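Local coordinates for protein aryl acylamidase (PDB 4YJ6) that probably hydrolyses the amide bond of aryl acylamides, releasing an arylamine and a carboxylate, as a member of the amidase signature family, at residues 190-194 against 195-199; 282-285 against 286-289; 311-314 against 315-319; 426-429 against 430-433; 485-488 against 489-492. All blocks are in the same frame, centred on the assembly; numbering follows the deposited sequence.

Contact 1. Residues 190-194 against 195-199; sequences IPAAW and TNTYG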
# COMPACT_ATOMS: atom_id res chain seq x y z
N ILE A 190 2.42 -2.91 -4.11
CA ILE A 190 3.15 -2.57 -5.35
C ILE A 190 4.39 -1.70 -5.04
O ILE A 190 5.51 -2.08 -5.36
CB ILE A 190 2.23 -1.84 -6.33
CG1 ILE A 190 1.13 -2.79 -6.84
CG2 ILE A 190 3.02 -1.31 -7.53
CD1 ILE A 190 -0.09 -2.02 -7.36
N PRO A 191 4.20 -0.56 -4.35
CA PRO A 191 5.38 0.27 -4.12
C PRO A 191 6.29 -0.33 -3.07
O PRO A 191 7.50 -0.03 -3.09
CB PRO A 191 4.78 1.62 -3.67
CG PRO A 191 3.46 1.23 -3.04
CD PRO A 191 2.96 0.11 -3.92
N ALA A 192 5.75 -1.13 -2.14
CA ALA A 192 6.62 -1.83 -1.20
C ALA A 192 7.62 -2.73 -1.98
O ALA A 192 8.83 -2.72 -1.70
CB ALA A 192 5.79 -2.69 -0.24
N ALA A 193 7.09 -3.49 -2.94
CA ALA A 193 7.90 -4.43 -3.74
C ALA A 193 9.03 -3.66 -4.44
O ALA A 193 10.18 -4.12 -4.47
CB ALA A 193 7.02 -5.12 -4.79
N TRP A 194 8.71 -2.52 -5.03
CA TRP A 194 9.77 -1.76 -5.73
C TRP A 194 10.73 -0.99 -4.82
O TRP A 194 11.67 -0.40 -5.33
CB TRP A 194 9.13 -0.78 -6.72
CG TRP A 194 8.69 -1.39 -8.03
CD1 TRP A 194 8.76 -2.71 -8.39
CD2 TRP A 194 8.12 -0.70 -9.15
NE1 TRP A 194 8.26 -2.88 -9.66
CE2 TRP A 194 7.88 -1.66 -10.16
CE3 TRP A 194 7.82 0.65 -9.41
CZ2 TRP A 194 7.31 -1.34 -11.39
CZ3 TRP A 194 7.26 0.98 -10.64
CH2 TRP A 194 7.00 -0.02 -11.61
N THR A 195 10.47 -0.93 -3.51
CA THR A 195 11.32 -0.13 -2.60
C THR A 195 11.90 -0.90 -1.42
O THR A 195 12.40 -0.30 -0.47
CB THR A 195 10.55 1.10 -2.03
OG1 THR A 195 9.40 0.62 -1.33
CG2 THR A 195 10.12 2.02 -3.15
N ASN A 196 11.87 -2.23 -1.48
CA ASN A 196 12.50 -3.04 -0.42
C ASN A 196 11.81 -2.78 0.91
O ASN A 196 12.45 -2.81 1.94
CB ASN A 196 14.03 -2.71 -0.28
CG ASN A 196 14.79 -3.79 0.46
OD1 ASN A 196 14.81 -4.93 0.02
ND2 ASN A 196 15.44 -3.42 1.56
N THR A 197 10.50 -2.51 0.89
CA THR A 197 9.76 -2.37 2.14
C THR A 197 8.67 -3.43 2.25
O THR A 197 8.37 -4.15 1.30
CB THR A 197 9.20 -0.96 2.28
OG1 THR A 197 8.49 -0.59 1.09
CG2 THR A 197 10.37 0.04 2.51
N TYR A 198 8.15 -3.58 3.47
CA TYR A 198 7.15 -4.59 3.74
C TYR A 198 5.77 -3.96 3.68
O TYR A 198 5.49 -2.99 4.41
CB TYR A 198 7.42 -5.16 5.12
CG TYR A 198 6.45 -6.25 5.55
CD1 TYR A 198 6.48 -7.52 4.94
CD2 TYR A 198 5.51 -6.02 6.55
CE1 TYR A 198 5.61 -8.52 5.35
CE2 TYR A 198 4.63 -7.00 6.95
CZ TYR A 198 4.67 -8.25 6.35
OH TYR A 198 3.81 -9.21 6.75
N GLY A 199 4.90 -4.48 2.82
CA GLY A 199 3.59 -3.88 2.65
C GLY A 199 2.54 -4.89 3.05
O GLY A 199 2.46 -5.95 2.43
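Ala192 and Pro191 meet Thr195 to Thr197 in a local, buried contact that ends a helix: a Schellman motif where helix 190-195 turns into strand 198-201. The backbone gives the evidence. Asn196 steps out of helical conformation with a positive phi of 62°, and Thr197 N then donates to Ala192 O at 3.1 Å. Thr195 N donates to the same oxygen at 3.0 Å, from the opposite face of the carbonyl plane, so two amides grip Ala192 O. The threonine hydroxyls add a second layer. With its OG1 set between backbone N and carbonyl carbon (chi1 59°), Thr195 turns the hydroxyl back into the last turn, where OG1 donates to Pro191 O at 2.7 Å. Thr197 OG1 in turn donates to Thr195 OG1 at 2.9 Å, making a short relay from loop to helix. A valine in place of Thr195 would probably leave Pro191 O and the Thr197 hydroxyl each without this mate. Around the turn, Thr195 packs on Ala168 and Ala172 of helix 165-172, Ala193 on Ser445, and strand 198-201 continues between strands 223-228 and 443-451 through backbone bonds of Tyr198 with Thr228 and Gly199 with Ser445.

Contact 2. Residues 282-285 against 286-289; sequences VQQE and IQDL
Ile286, Gln287 and Gln284 carry this contact in the first turn of helix 284-299, the helix of the beta-alpha-beta unit that joins strands 270-273 and 303-306; Gln283 holds the N-cap position. The turn is set by two backbone bonds: Gln287 N donates to Gln283 O at 3.1 Å, and Asp288 N to Gln284 O. Gln287 also uses its side chain to bind the chain ahead of the helix. That side chain, extended beyond CG, runs back along the turn so that NE2 donates to Val282 O at 2.9 Å, the acceptor lying in the amide plane while the donor is tilted 33° from the carbonyl plane. Asn420 ND2 donates to that same carbonyl. On the way, Gln287 CG runs against Val282 CG1 at 3.6 Å. A leucine in place of Gln287 would probably leave Val282 O without its donor from the helix. Ile286 faces inward: its CG2 lies 3.9 Å from Val282 CG1, the two side chains crossing at about a right angle, and beyond them it packs on Met403 and Ile451. On the exposed side Gln284 bends at chi2 (63°) and turns its amide toward the next turn. There NE2 donates to Asp288 OD1 at 2.9 Å, meeting the carboxylate from above its plane.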
# COMPACT_ATOMS: atom_id res chain seq x y z
N VAL A 282 5.92 -12.68 -16.86
CA VAL A 282 6.72 -12.17 -15.74
C VAL A 282 8.17 -12.17 -16.12
O VAL A 282 8.67 -13.17 -16.65
CB VAL A 282 6.53 -13.06 -14.49
CG1 VAL A 282 7.43 -12.59 -13.33
CG2 VAL A 282 5.05 -13.05 -14.10
N GLN A 283 8.87 -11.07 -15.86
CA GLN A 283 10.30 -11.00 -16.21
C GLN A 283 11.06 -12.19 -15.61
O GLN A 283 10.93 -12.52 -14.42
CB GLN A 283 10.90 -9.64 -15.79
CG GLN A 283 10.31 -8.50 -16.58
CD GLN A 283 10.82 -7.13 -16.16
OE1 GLN A 283 11.37 -6.96 -15.05
NE2 GLN A 283 10.65 -6.15 -17.04
N GLN A 284 11.86 -12.85 -16.43
CA GLN A 284 12.49 -14.07 -15.98
C GLN A 284 13.32 -13.88 -14.70
O GLN A 284 13.35 -14.76 -13.84
CB GLN A 284 13.39 -14.64 -17.11
CG GLN A 284 13.95 -15.97 -16.76
CD GLN A 284 12.86 -17.01 -16.60
OE1 GLN A 284 12.02 -17.21 -17.50
NE2 GLN A 284 12.86 -17.70 -15.46
N GLU A 285 14.02 -12.75 -14.58
CA GLU A 285 14.85 -12.52 -13.40
C GLU A 285 14.02 -12.50 -12.10
O GLU A 285 14.49 -12.91 -11.03
CB GLU A 285 15.63 -11.20 -13.51
CG GLU A 285 16.60 -11.16 -14.68
CD GLU A 285 15.96 -10.79 -16.03
OE1 GLU A 285 14.74 -10.45 -16.12
OE2 GLU A 285 16.71 -10.83 -17.03
N ILE A 286 12.81 -12.00 -12.22
CA ILE A 286 11.89 -11.97 -11.08
C ILE A 286 11.42 -13.39 -10.76
O ILE A 286 11.48 -13.84 -9.62
CB ILE A 286 10.70 -11.08 -11.37
CG1 ILE A 286 11.14 -9.60 -11.33
CG2 ILE A 286 9.54 -11.33 -10.32
CD1 ILE A 286 10.03 -8.62 -11.75
N GLN A 287 11.05 -14.15 -11.80
CA GLN A 287 10.70 -15.55 -11.57
C GLN A 287 11.82 -16.30 -10.85
O GLN A 287 11.58 -17.03 -9.88
CB GLN A 287 10.39 -16.27 -12.88
CG GLN A 287 9.24 -15.68 -13.64
CD GLN A 287 8.78 -16.60 -14.78
OE1 GLN A 287 8.66 -17.81 -14.61
NE2 GLN A 287 8.54 -16.01 -15.96
N ASP A 288 13.05 -16.14 -11.32
CA ASP A 288 14.15 -16.84 -10.68
C ASP A 288 14.37 -16.44 -9.23
O ASP A 288 14.69 -17.29 -8.37
CB ASP A 288 15.46 -16.60 -11.46
CG ASP A 288 15.44 -17.21 -12.85
OD1 ASP A 288 14.55 -18.04 -13.15
OD2 ASP A 288 16.33 -16.82 -13.65
N LEU A 289 14.22 -15.15 -8.96
CA LEU A 289 14.45 -14.65 -7.61
C LEU A 289 13.40 -15.23 -6.68
O LEU A 289 13.69 -15.59 -5.55
CB LEU A 289 14.39 -13.11 -7.60
CG LEU A 289 14.65 -12.44 -6.26
CD1 LEU A 289 16.10 -12.63 -5.82
CD2 LEU A 289 14.27 -10.93 -6.36

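Contact 3. Residues 311-314 against 315-319; sequences IPYS and QKQMS
Ser314 and Gln317 exchange two hydrogen bonds across the start of helix 315-339, forming a capping box with Ser314 at the N-cap. In one, Gln317 N donates to Ser314 OG at 3.0 Å. In the other, Ser314 N donates to Gln317 OE1 at 2.8 Å, nearly straight (167°) and in the carbonyl plane, on a lone pair of the amide oxygen. The serine hydroxyl reaches its donor because chi1 (69°) tucks OG between the backbone N and the carbonyl carbon, over the open end of the helix. Gln317 CG passes 3.2 Å from Ser314 OG, and from there the extended chain carries OE1 to the serine amide. Helical hydrogen bonding then begins with Met318 N, donating to Ser314 O at 3.1 Å.

Next to the box, Tyr313 CB meets CG of Met318, a selenomethionine in this crystal, at 3.9 Å, a hydrophobic staple between the residue before the cap and the fourth of the helix. The Tyr313 ring also stands near Gln317 OE1, its plane 57° from the amide. Farther out, Ile311 CG2 touches Met318 SE at 3.9 Å, the side chains crossing almost perpendicularly. The Tyr313 ring packs on Leu376, Leu377 and Thr380 of helix 368-389, whereas Met318 lies against Tyr434 and Leu435 of helix 434-439, so the start of helix 315-339 touches both helices.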
# COMPACT_ATOMS: atom_id res chain seq x y z
N ILE A 311 -6.76 -20.38 -13.51
CA ILE A 311 -7.57 -19.21 -13.89
C ILE A 311 -7.90 -19.30 -15.40
O ILE A 311 -7.00 -19.40 -16.21
CB ILE A 311 -6.77 -17.93 -13.62
CG1 ILE A 311 -6.60 -17.71 -12.09
CG2 ILE A 311 -7.49 -16.74 -14.25
CD1 ILE A 311 -5.57 -16.61 -11.76
N PRO A 312 -9.19 -19.30 -15.77
CA PRO A 312 -9.55 -19.53 -17.18
C PRO A 312 -9.69 -18.26 -18.01
O PRO A 312 -9.96 -18.32 -19.22
CB PRO A 312 -10.88 -20.25 -17.09
CG PRO A 312 -11.52 -19.60 -15.86
CD PRO A 312 -10.37 -19.43 -14.88
N TYR A 313 -9.49 -17.12 -17.37
CA TYR A 313 -9.51 -15.83 -18.06
C TYR A 313 -8.08 -15.44 -18.43
O TYR A 313 -7.14 -15.83 -17.77
CB TYR A 313 -10.10 -14.76 -17.12
CG TYR A 313 -11.60 -14.91 -16.93
CD1 TYR A 313 -12.14 -15.65 -15.86
CD2 TYR A 313 -12.49 -14.29 -17.82
CE1 TYR A 313 -13.54 -15.79 -15.71
CE2 TYR A 313 -13.88 -14.40 -17.66
CZ TYR A 313 -14.40 -15.15 -16.60
OH TYR A 313 -15.78 -15.25 -16.50
N SER A 314 -7.92 -14.64 -19.49
CA SER A 314 -6.61 -14.09 -19.79
C SER A 314 -6.31 -12.92 -18.85
O SER A 314 -7.21 -12.31 -18.28
CB SER A 314 -6.56 -13.55 -21.23
OG SER A 314 -7.37 -12.41 -21.34
N GLN A 315 -5.03 -12.60 -18.71
CA GLN A 315 -4.68 -11.44 -17.89
C GLN A 315 -5.25 -10.11 -18.43
O GLN A 315 -5.61 -9.24 -17.64
CB GLN A 315 -3.18 -11.39 -17.67
CG GLN A 315 -2.33 -11.34 -18.95
CD GLN A 315 -2.00 -9.91 -19.37
OE1 GLN A 315 -2.43 -8.97 -18.74
NE2 GLN A 315 -1.22 -9.77 -20.43
N LYS A 316 -5.38 -9.94 -19.74
CA LYS A 316 -6.07 -8.76 -20.26
C LYS A 316 -7.53 -8.74 -19.86
O LYS A 316 -8.05 -7.69 -19.53
CB LYS A 316 -5.98 -8.67 -21.81
CG LYS A 316 -6.76 -7.46 -22.34
CD LYS A 316 -6.53 -7.25 -23.85
CE LYS A 316 -6.86 -5.80 -24.27
NZ LYS A 316 -8.31 -5.40 -24.14
N GLN A 317 -8.21 -9.88 -19.90
CA GLN A 317 -9.61 -9.89 -19.49
C GLN A 317 -9.74 -9.45 -18.04
O GLN A 317 -10.64 -8.70 -17.70
CB GLN A 317 -10.19 -11.29 -19.64
CG GLN A 317 -10.51 -11.61 -21.11
CD GLN A 317 -10.98 -13.06 -21.28
OE1 GLN A 317 -10.36 -13.99 -20.78
NE2 GLN A 317 -12.08 -13.25 -21.99
N MSE A 318 -8.83 -9.92 -17.19
CA MSE A 318 -8.90 -9.57 -15.77
C MSE A 318 -8.57 -8.10 -15.51
O MSE A 318 -9.26 -7.44 -14.73
CB MSE A 318 -7.96 -10.47 -14.99
CG MSE A 318 -8.41 -11.88 -15.10
SE MSE A 318 -7.55 -12.87 -13.68
CE MSE A 318 -5.67 -12.74 -14.30
N SER A 319 -7.51 -7.57 -16.13
CA SER A 319 -7.18 -6.17 -15.92
C SER A 319 -8.26 -5.25 -16.46
O SER A 319 -8.55 -4.20 -15.84
CB SER A 319 -5.80 -5.78 -16.48
OG SER A 319 -5.77 -5.85 -17.91

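Contact 4. Residues 426-429 against 430-433; sequences PLIG and WCMT
Ile428 to Cys431 form a type I beta turn, closed by Cys431 N donating to Ile428 O at 2.9 Å, and Cys431 is then the centre of an inverse gamma turn, with a weak bond from Met432 N to Trp430 O. These two turns lie in the loop between strand 422-423 and helix 434-439. The indole of Trp430 pins the beginning of the loop: NE1 donates to Pro426 O at 3.0 Å with an N-H...O angle of 177°. The oxygen lies in the ring plane, whereas NE1 stands well above the plane of the carbonyl and not on a lone pair. With CG between the backbone N and the carbonyl carbon (chi1 46°), the indole lies back over its own backbone, which brings NE1 to Pro426 O. Asp425 OD1, one residue earlier in the loop, accepts from Leu427 N and Ile428 N and thereby helps hold the backbone that follows this carbonyl. One face of the indole is taken by Cys431 SG, 3.4 Å above the ring plane and offset toward the rim. The sulfur is also met by Ile428, whose CG1 branch, bent at chi2 (68°), brings CD1 to 3.8 Å from Cys431 SG.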
# COMPACT_ATOMS: atom_id res chain seq x y z
N PRO A 426 -0.57 -1.03 -19.11
CA PRO A 426 0.55 -0.34 -18.48
C PRO A 426 0.16 0.32 -17.16
O PRO A 426 1.06 0.66 -16.39
CB PRO A 426 0.93 0.73 -19.51
CG PRO A 426 -0.33 1.02 -20.21
CD PRO A 426 -1.05 -0.30 -20.30
N LEU A 427 -1.14 0.49 -16.91
CA LEU A 427 -1.57 1.09 -15.63
C LEU A 427 -1.55 0.06 -14.52
O LEU A 427 -1.06 0.32 -13.42
CB LEU A 427 -2.99 1.65 -15.74
CG LEU A 427 -3.29 2.59 -16.90
CD1 LEU A 427 -4.72 3.12 -16.75
CD2 LEU A 427 -2.28 3.76 -16.94
N ILE A 428 -2.07 -1.14 -14.77
CA ILE A 428 -2.28 -2.07 -13.68
C ILE A 428 -2.01 -3.52 -14.07
O ILE A 428 -2.01 -4.41 -13.22
CB ILE A 428 -3.74 -1.95 -13.16
CG1 ILE A 428 -3.90 -2.47 -11.73
CG2 ILE A 428 -4.69 -2.73 -14.06
CD1 ILE A 428 -3.17 -1.60 -10.67
N GLY A 429 -1.80 -3.79 -15.35
CA GLY A 429 -1.75 -5.20 -15.79
C GLY A 429 -0.65 -6.05 -15.19
O GLY A 429 -0.82 -7.28 -15.05
N TRP A 430 0.49 -5.42 -14.91
CA TRP A 430 1.65 -6.11 -14.33
C TRP A 430 1.56 -6.15 -12.78
O TRP A 430 2.44 -6.72 -12.11
CB TRP A 430 2.94 -5.37 -14.78
CG TRP A 430 2.78 -3.86 -14.61
CD1 TRP A 430 2.21 -2.99 -15.50
CD2 TRP A 430 3.15 -3.08 -13.46
NE1 TRP A 430 2.20 -1.72 -14.97
CE2 TRP A 430 2.79 -1.75 -13.73
CE3 TRP A 430 3.77 -3.38 -12.24
CZ2 TRP A 430 2.99 -0.70 -12.79
CZ3 TRP A 430 3.99 -2.36 -11.33
CH2 TRP A 430 3.62 -1.04 -11.62
N CYS A 431 0.52 -5.54 -12.22
CA CYS A 431 0.36 -5.53 -10.76
C CYS A 431 -0.47 -6.75 -10.36
O CYS A 431 -1.68 -6.63 -10.11
CB CYS A 431 -0.35 -4.25 -10.29
SG CYS A 431 0.47 -2.73 -10.89
N MSE A 432 0.19 -7.91 -10.29
CA MSE A 432 -0.49 -9.20 -10.09
C MSE A 432 -1.21 -9.27 -8.76
O MSE A 432 -2.09 -10.11 -8.58
CB MSE A 432 0.54 -10.32 -10.24
CG MSE A 432 1.19 -10.18 -11.58
SE MSE A 432 2.20 -11.82 -11.87
CE MSE A 432 3.72 -11.53 -10.71
N THR A 433 -0.82 -8.38 -7.85
CA THR A 433 -1.53 -8.11 -6.59
C THR A 433 -3.04 -7.94 -6.73
O THR A 433 -3.78 -8.18 -5.75
CB THR A 433 -1.00 -6.77 -6.02
OG1 THR A 433 -0.88 -5.81 -7.08
CG2 THR A 433 0.40 -6.98 -5.48

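Contact 5. Residues 485-488 against 489-492; sequences QYYD and IPAG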
# COMPACT_ATOMS: atom_id res chain seq x y z
N GLN A 485 19.90 -5.11 5.09
CA GLN A 485 21.19 -4.69 4.57
C GLN A 485 21.03 -3.89 3.30
O GLN A 485 21.86 -3.03 3.01
CB GLN A 485 22.12 -5.90 4.29
CG GLN A 485 21.67 -6.77 3.14
CD GLN A 485 20.67 -7.83 3.54
OE1 GLN A 485 20.17 -7.87 4.68
NE2 GLN A 485 20.41 -8.74 2.61
N TYR A 486 19.98 -4.14 2.52
CA TYR A 486 19.83 -3.40 1.27
C TYR A 486 19.52 -1.90 1.48
O TYR A 486 19.70 -1.09 0.56
CB TYR A 486 18.73 -4.01 0.41
CG TYR A 486 18.94 -5.50 0.10
CD1 TYR A 486 20.14 -5.97 -0.41
CD2 TYR A 486 17.93 -6.42 0.36
CE1 TYR A 486 20.33 -7.34 -0.67
CE2 TYR A 486 18.09 -7.77 0.11
CZ TYR A 486 19.30 -8.23 -0.40
OH TYR A 486 19.42 -9.57 -0.64
N TYR A 487 19.05 -1.53 2.67
CA TYR A 487 18.80 -0.12 2.96
C TYR A 487 20.12 0.67 2.92
O TYR A 487 20.10 1.89 2.92
CB TYR A 487 18.09 0.12 4.32
CG TYR A 487 16.69 -0.47 4.36
CD1 TYR A 487 15.75 -0.13 3.40
CD2 TYR A 487 16.33 -1.38 5.35
CE1 TYR A 487 14.47 -0.70 3.42
CE2 TYR A 487 15.07 -1.94 5.38
CZ TYR A 487 14.15 -1.58 4.42
OH TYR A 487 12.89 -2.18 4.48
N ASP A 488 21.27 -0.02 2.90
CA ASP A 488 22.53 0.72 2.76
C ASP A 488 22.53 1.58 1.50
O ASP A 488 23.21 2.61 1.43
CB ASP A 488 23.75 -0.23 2.71
CG ASP A 488 24.01 -0.94 4.03
OD1 ASP A 488 23.44 -0.58 5.08
OD2 ASP A 488 24.83 -1.88 4.03
N ILE A 489 21.80 1.17 0.48
CA ILE A 489 21.81 1.91 -0.77
C ILE A 489 21.16 3.28 -0.60
O ILE A 489 21.82 4.31 -0.79
CB ILE A 489 21.18 1.07 -1.92
CG1 ILE A 489 22.07 -0.15 -2.25
CG2 ILE A 489 20.96 1.94 -3.15
CD1 ILE A 489 21.39 -1.20 -3.15
N PRO A 490 19.87 3.33 -0.22
CA PRO A 490 19.33 4.67 0.05
C PRO A 490 20.07 5.44 1.18
O PRO A 490 20.17 6.65 1.09
CB PRO A 490 17.85 4.40 0.43
CG PRO A 490 17.79 2.94 0.84
CD PRO A 490 18.89 2.24 0.00
N ALA A 491 20.55 4.74 2.20
CA ALA A 491 21.20 5.39 3.35
C ALA A 491 22.46 6.14 2.90
O ALA A 491 22.85 7.13 3.51
CB ALA A 491 21.55 4.37 4.42
N GLY A 492 23.04 5.69 1.80
CA GLY A 492 24.25 6.31 1.28
C GLY A 492 24.07 7.17 0.04
O GLY A 492 25.04 7.61 -0.56
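Pro490 sits against Tyr486 and Tyr487 where a 3-10 turn, residues 485-487, passes into the short helix 488-491. Starting at the base of its ring, Pro490 CB is the side-chain atom farthest from the preceding turn, 4.2 Å from Tyr487 O. Next comes CG, which approaches the same oxygen to 3.3 Å and also lies at the edge of the Tyr487 ring, near its plane; the side-chain approach is loose, with Pro490 CG 4.5 Å from Tyr487 CB. The ring closes at CD, and here the fit is closest: CD lies 3.2 Å from Tyr487 O and 3.5 Å from Tyr486 O, so it approaches two carbonyl oxygens.

Neither oxygen depends on the proline for a hydrogen bond. Tyr486 O accepts from Ile489 N at 3.1 Å, the donor standing 48° out of the carbonyl plane, consistent with the i to i-3 spacing of a 3-10 turn. Tyr487 O accepts from Ala491 N at 3.0 Å, in the i to i-4 spacing of an alpha helix. A last, weak bond from Gly492 N to Asp488 O marks where the helix stops.

Outside the turn, Pro490 leans on Asp173, Ala491 on Trp10, and Tyr486 and Ile489 on Leu450 of strand 443-451. Chemically, the tertiary amide nitrogen of Pro490 has no hydrogen to offer, but the amides on both sides of it do the bonding: Ile489 N to Tyr486 O and Ala491 N to Tyr487 O. Proline is thus accommodated at the switch from 3-10 to alpha-helical bonding without depriving either tyrosine carbonyl of an amide donor.

Contact 4 links three of the others. The ring of its Trp430 meets that of Trp194 of contact 1, the planes about 5° apart, with Trp194 CZ2 lying 3.5 Å from Trp430 CZ3 on the face away from Cys431. Met432 SE touches Val282 CG2 of contact 2 at 3.8 Å, and Ile428 CG2 meets Ser319 CB of contact 3 at 4.0 Å. Contact 5 joins the group through contact 1 alone: Tyr487 OH and Asn196 O, 2.6 Å apart, probably form a weak hydrogen bond. Contacts 3 and 5 are the most widely separated, centres about 38 Å apart. A phosphate ion, probably from the crystallisation liquor, lies about 5 Å from the Ile428 side chain and may mark a pocket beside contact 4.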